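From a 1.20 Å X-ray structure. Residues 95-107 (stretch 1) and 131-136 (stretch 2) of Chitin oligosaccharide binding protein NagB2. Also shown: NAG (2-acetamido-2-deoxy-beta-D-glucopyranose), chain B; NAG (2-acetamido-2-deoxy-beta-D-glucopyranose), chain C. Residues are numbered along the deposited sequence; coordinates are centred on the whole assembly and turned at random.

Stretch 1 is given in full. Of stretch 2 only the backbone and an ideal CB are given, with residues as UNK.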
# COMPACT_ATOMS: atom_id res chain seq x y z
N ASN A 95 -2.65 -0.70 -13.54
CA ASN A 95 -2.10 -0.73 -12.20
C ASN A 95 -2.14 -2.16 -11.68
O ASN A 95 -3.18 -2.83 -11.73
CB ASN A 95 -2.90 0.21 -11.30
CG ASN A 95 -2.33 0.27 -9.90
OD1 ASN A 95 -2.71 -0.51 -9.03
ND2 ASN A 95 -1.44 1.20 -9.66
N LEU A 96 -1.01 -2.63 -11.17
CA LEU A 96 -0.76 -4.02 -10.83
C LEU A 96 0.01 -4.09 -9.52
O LEU A 96 0.91 -3.27 -9.27
CB LEU A 96 0.11 -4.65 -11.92
CG LEU A 96 0.61 -6.07 -11.70
CD1 LEU A 96 -0.54 -7.08 -11.72
CD2 LEU A 96 1.64 -6.45 -12.78
N PHE A 97 -0.28 -5.10 -8.69
CA PHE A 97 0.48 -5.37 -7.48
C PHE A 97 1.46 -6.52 -7.70
O PHE A 97 1.12 -7.53 -8.31
CB PHE A 97 -0.43 -5.69 -6.30
CG PHE A 97 -1.00 -4.44 -5.69
CD1 PHE A 97 -2.13 -3.83 -6.24
CD2 PHE A 97 -0.37 -3.80 -4.62
CE1 PHE A 97 -2.62 -2.64 -5.74
CE2 PHE A 97 -0.85 -2.60 -4.11
CZ PHE A 97 -1.97 -2.02 -4.67
N GLY A 98 2.64 -6.38 -7.10
CA GLY A 98 3.63 -7.43 -7.07
C GLY A 98 3.19 -8.56 -6.16
O GLY A 98 2.16 -8.52 -5.48
N GLY A 99 4.01 -9.60 -6.14
CA GLY A 99 3.72 -10.76 -5.33
C GLY A 99 2.63 -11.61 -5.94
O GLY A 99 2.61 -11.81 -7.15
N ALA A 100 1.70 -12.05 -5.09
CA ALA A 100 0.67 -13.01 -5.49
C ALA A 100 -0.03 -12.62 -6.78
O ALA A 100 -0.19 -13.45 -7.66
CB ALA A 100 -0.35 -13.21 -4.36
N ASP A 101 -0.50 -11.37 -6.89
CA ASP A 101 -1.26 -10.99 -8.09
C ASP A 101 -0.42 -11.17 -9.34
O ASP A 101 -0.87 -11.75 -10.34
CB ASP A 101 -1.72 -9.53 -8.00
CG ASP A 101 -2.81 -9.28 -6.99
OD1 ASP A 101 -3.34 -10.21 -6.34
OD2 ASP A 101 -3.08 -8.08 -6.78
N THR A 102 0.81 -10.63 -9.33
CA THR A 102 1.71 -10.76 -10.49
C THR A 102 2.02 -12.22 -10.77
O THR A 102 2.05 -12.64 -11.92
CB THR A 102 3.00 -9.96 -10.23
OG1 THR A 102 2.72 -8.56 -10.31
CG2 THR A 102 4.06 -10.25 -11.26
N GLN A 103 2.28 -13.00 -9.73
CA GLN A 103 2.57 -14.42 -9.94
C GLN A 103 1.39 -15.10 -10.62
O GLN A 103 1.58 -15.89 -11.55
CB GLN A 103 2.87 -15.06 -8.60
CG GLN A 103 4.22 -14.63 -8.02
CD GLN A 103 4.27 -14.68 -6.51
OE1 GLN A 103 3.45 -15.33 -5.86
NE2 GLN A 103 5.23 -13.99 -5.93
N ASN A 104 0.17 -14.81 -10.17
CA ASN A 104 -1.00 -15.44 -10.78
C ASN A 104 -1.13 -15.06 -12.25
O ASN A 104 -1.31 -15.92 -13.10
CB ASN A 104 -2.26 -15.03 -10.02
CG ASN A 104 -2.36 -15.69 -8.66
OD1 ASN A 104 -1.56 -16.55 -8.31
ND2 ASN A 104 -3.35 -15.29 -7.88
N TYR A 105 -1.02 -13.77 -12.56
CA TYR A 105 -1.26 -13.33 -13.92
C TYR A 105 -0.12 -13.74 -14.84
O TYR A 105 -0.36 -14.02 -16.01
CB TYR A 105 -1.54 -11.83 -13.96
CG TYR A 105 -2.71 -11.38 -13.10
CD1 TYR A 105 -3.82 -12.19 -12.90
CD2 TYR A 105 -2.72 -10.13 -12.52
CE1 TYR A 105 -4.88 -11.77 -12.12
CE2 TYR A 105 -3.78 -9.68 -11.74
CZ TYR A 105 -4.85 -10.52 -11.54
OH TYR A 105 -5.94 -10.11 -10.80
N ALA A 106 1.11 -13.75 -14.33
CA ALA A 106 2.24 -14.19 -15.12
C ALA A 106 2.14 -15.68 -15.43
O ALA A 106 2.37 -16.11 -16.56
CB ALA A 106 3.55 -13.89 -14.41
N LYS A 107 1.79 -16.49 -14.43
CA LYS A 107 1.60 -17.92 -14.65
C LYS A 107 0.56 -18.19 -15.72
O LYS A 107 0.66 -19.17 -16.48
CB LYS A 107 1.06 -18.60 -13.39
CG LYS A 107 1.31 -20.09 -13.48
CD LYS A 107 0.37 -20.85 -12.69
CE LYS A 107 0.38 -22.33 -12.57
NZ LYS A 107 -0.28 -22.17 -11.21
N UNK A 131 11.96 -7.21 -7.17
CA UNK A 131 11.72 -8.58 -6.76
C UNK A 131 10.22 -8.94 -6.78
O UNK A 131 9.86 -10.04 -7.20
CB UNK A 131 12.30 -8.80 -5.36
N UNK A 132 9.33 -8.05 -6.30
CA UNK A 132 7.92 -8.42 -6.21
C UNK A 132 7.32 -8.68 -7.59
O UNK A 132 6.35 -9.42 -7.72
CB UNK A 132 7.13 -7.32 -5.50
N UNK A 133 7.88 -8.06 -8.62
CA UNK A 133 7.36 -8.18 -9.97
C UNK A 133 8.11 -9.21 -10.79
O UNK A 133 7.85 -9.34 -11.99
CB UNK A 133 7.41 -6.82 -10.67
N UNK A 134 9.02 -9.97 -10.18
CA UNK A 134 9.86 -10.92 -10.89
C UNK A 134 9.38 -12.34 -10.61
O UNK A 134 9.13 -12.70 -9.46
CB UNK A 134 11.33 -10.75 -10.49
N UNK A 135 9.23 -13.13 -11.67
CA UNK A 135 8.79 -14.51 -11.58
C UNK A 135 9.72 -15.31 -12.48
O UNK A 135 9.81 -15.04 -13.68
CB UNK A 135 7.32 -14.67 -11.98
N UNK A 136 10.47 -16.24 -11.89
CA UNK A 136 11.43 -17.06 -12.63
C UNK A 136 12.36 -16.21 -13.49
O UNK A 136 12.66 -16.53 -14.65
CB UNK A 136 10.69 -18.07 -13.51
C1 NAG B . -2.30 -0.47 -1.11
C2 NAG B . -3.16 -1.71 -1.19
C3 NAG B . -2.81 -2.69 -0.07
C4 NAG B . -1.31 -2.99 -0.09
C5 NAG B . -0.51 -1.70 -0.05
C6 NAG B . 0.98 -1.91 -0.17
C7 NAG B . -5.39 -1.59 -2.20
C8 NAG B . -6.84 -1.22 -1.99
N2 NAG B . -4.58 -1.39 -1.16
O3 NAG B . -3.57 -3.87 -0.26
O4 NAG B . -0.92 -3.77 1.03
O5 NAG B . -0.92 -0.84 -1.13
O6 NAG B . 1.33 -2.55 -1.39
O7 NAG B . -4.98 -2.06 -3.26
C1 NAG C . -1.59 3.94 -3.95
C2 NAG C . -0.41 3.01 -3.73
C3 NAG C . -0.88 1.59 -3.41
C4 NAG C . -1.96 1.59 -2.33
C5 NAG C . -3.05 2.57 -2.72
C6 NAG C . -4.16 2.71 -1.71
C7 NAG C . 1.60 3.64 -5.04
C8 NAG C . 2.29 3.49 -6.35
N2 NAG C . 0.44 2.98 -4.91
O3 NAG C . 0.25 0.84 -3.01
O4 NAG C . -2.55 0.29 -2.25
O5 NAG C . -2.47 3.87 -2.88
O6 NAG C . -5.18 3.58 -2.19
O7 NAG C . 2.08 4.31 -4.12

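Position 131 opens a 3-10 segment. Its CA-to-CB bond points sideways, and the ideal CB has nothing of stretch 1 within 5.5 Å, so the visible atoms set little restriction and a long polar chain would fit as well as a small one. The deposited residue is Arg 131, extended with chi1 to chi3 all t; it is poorly ordered and makes no contact with stretch 1.

At position 132 (-64/-26°) the backbone makes the principal link. Gly 99 N donates to the carbonyl O of 132 at 2.8 Å with an N-H...O angle of 176°, a nearly linear hydrogen bond. The ideal CB, directed sideways, lies 3.8 Å from Gly 98 CA. Such closeness depends on glycine: an ideal CB on Gly 98 would fall 2.5 Å from the CB of 132, a clash. Many side chains could leave along this direction; a polar one could use the carbonyl of Gly 98. The residue is Glu 132 (chi1 m, chi2 t), and a water donates both to its OE1 (2.7 Å) and to Gly 98 O (2.8 Å), joining two acceptors that could not bond directly.

Position 133 (-98/7°) also has a sideways CB, 4.8 Å from Thr 102 CG2. Between Leu 96, Gly 98 and Thr 102 there is room for a large apolar group, aliphatic or aromatic; the bare CA of Gly 98 particularly suits a flat ring. Phe 133, with chi1 m, brings its ring end nearer. Gly 98 CA sits over one face, 3.9 Å from the ring centroid and 13° off the normal, a CH-pi contact. Leu 96 O meets the ring edge, 3.7 Å from Phe 133 CZ, while Leu 96 CD2 packs 4.0 Å from Phe 133 CE1.

Position 134 begins a strand and its CB points away, leaving the choice open from this side. It is Thr 134, whose carbonyl O shares a water with Gln 103 NE2 and Glu 132 O.

Position 135 (-134/118°) points toward the helix, its ideal CB 4.6 Å from Ala 106 CB and 5.0 Å from Gln 103 CG. A medium aliphatic chain suits this surface, and a beta-branched one also suits the strand. Val 135 (chi1 t) places CG2 4.0 Å from Gln 103 CG, 4.2 Å from Thr 102 CG2 and 4.3 Å from Ala 106 CB.

Position 136, at 51/43°, is out of reach; its positive phi would suit glycine, asparagine or aspartate. It is Asp 136.

Stretch 2 131-136: REFTVD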
# COMPACT_ATOMS: atom_id res chain seq x y z
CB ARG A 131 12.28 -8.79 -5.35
CG ARG A 131 12.20 -10.22 -4.98
CD ARG A 131 12.73 -10.63 -3.68
NE ARG A 131 12.60 -12.07 -3.52
CZ ARG A 131 11.44 -12.72 -3.42
NH1 ARG A 131 10.36 -12.18 -3.95
NH2 ARG A 131 11.43 -14.00 -3.14
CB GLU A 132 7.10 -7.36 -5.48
CG GLU A 132 7.41 -7.17 -4.00
CD GLU A 132 6.25 -6.62 -3.20
OE1 GLU A 132 5.15 -6.48 -3.76
OE2 GLU A 132 6.43 -6.30 -2.00
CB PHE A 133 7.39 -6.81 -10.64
CG PHE A 133 6.40 -5.85 -10.08
CD1 PHE A 133 5.08 -5.87 -10.52
CD2 PHE A 133 6.73 -4.98 -9.07
CE1 PHE A 133 4.15 -5.00 -10.02
CE2 PHE A 133 5.78 -4.09 -8.55
CZ PHE A 133 4.49 -4.11 -9.04
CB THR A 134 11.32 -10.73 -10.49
OG1 THR A 134 11.65 -9.36 -10.74
CG2 THR A 134 12.25 -11.65 -11.25
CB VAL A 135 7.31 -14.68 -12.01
CG1 VAL A 135 6.81 -16.12 -11.82
CG2 VAL A 135 6.39 -13.71 -11.25
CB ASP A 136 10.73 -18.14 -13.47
CG ASP A 136 9.95 -19.12 -12.61
OD1 ASP A 136 10.44 -19.47 -11.51
OD2 ASP A 136 8.85 -19.56 -13.04
O HOH W 1 2.43 -6.50 -3.50
O HOH W 2 7.00 -12.26 -7.58
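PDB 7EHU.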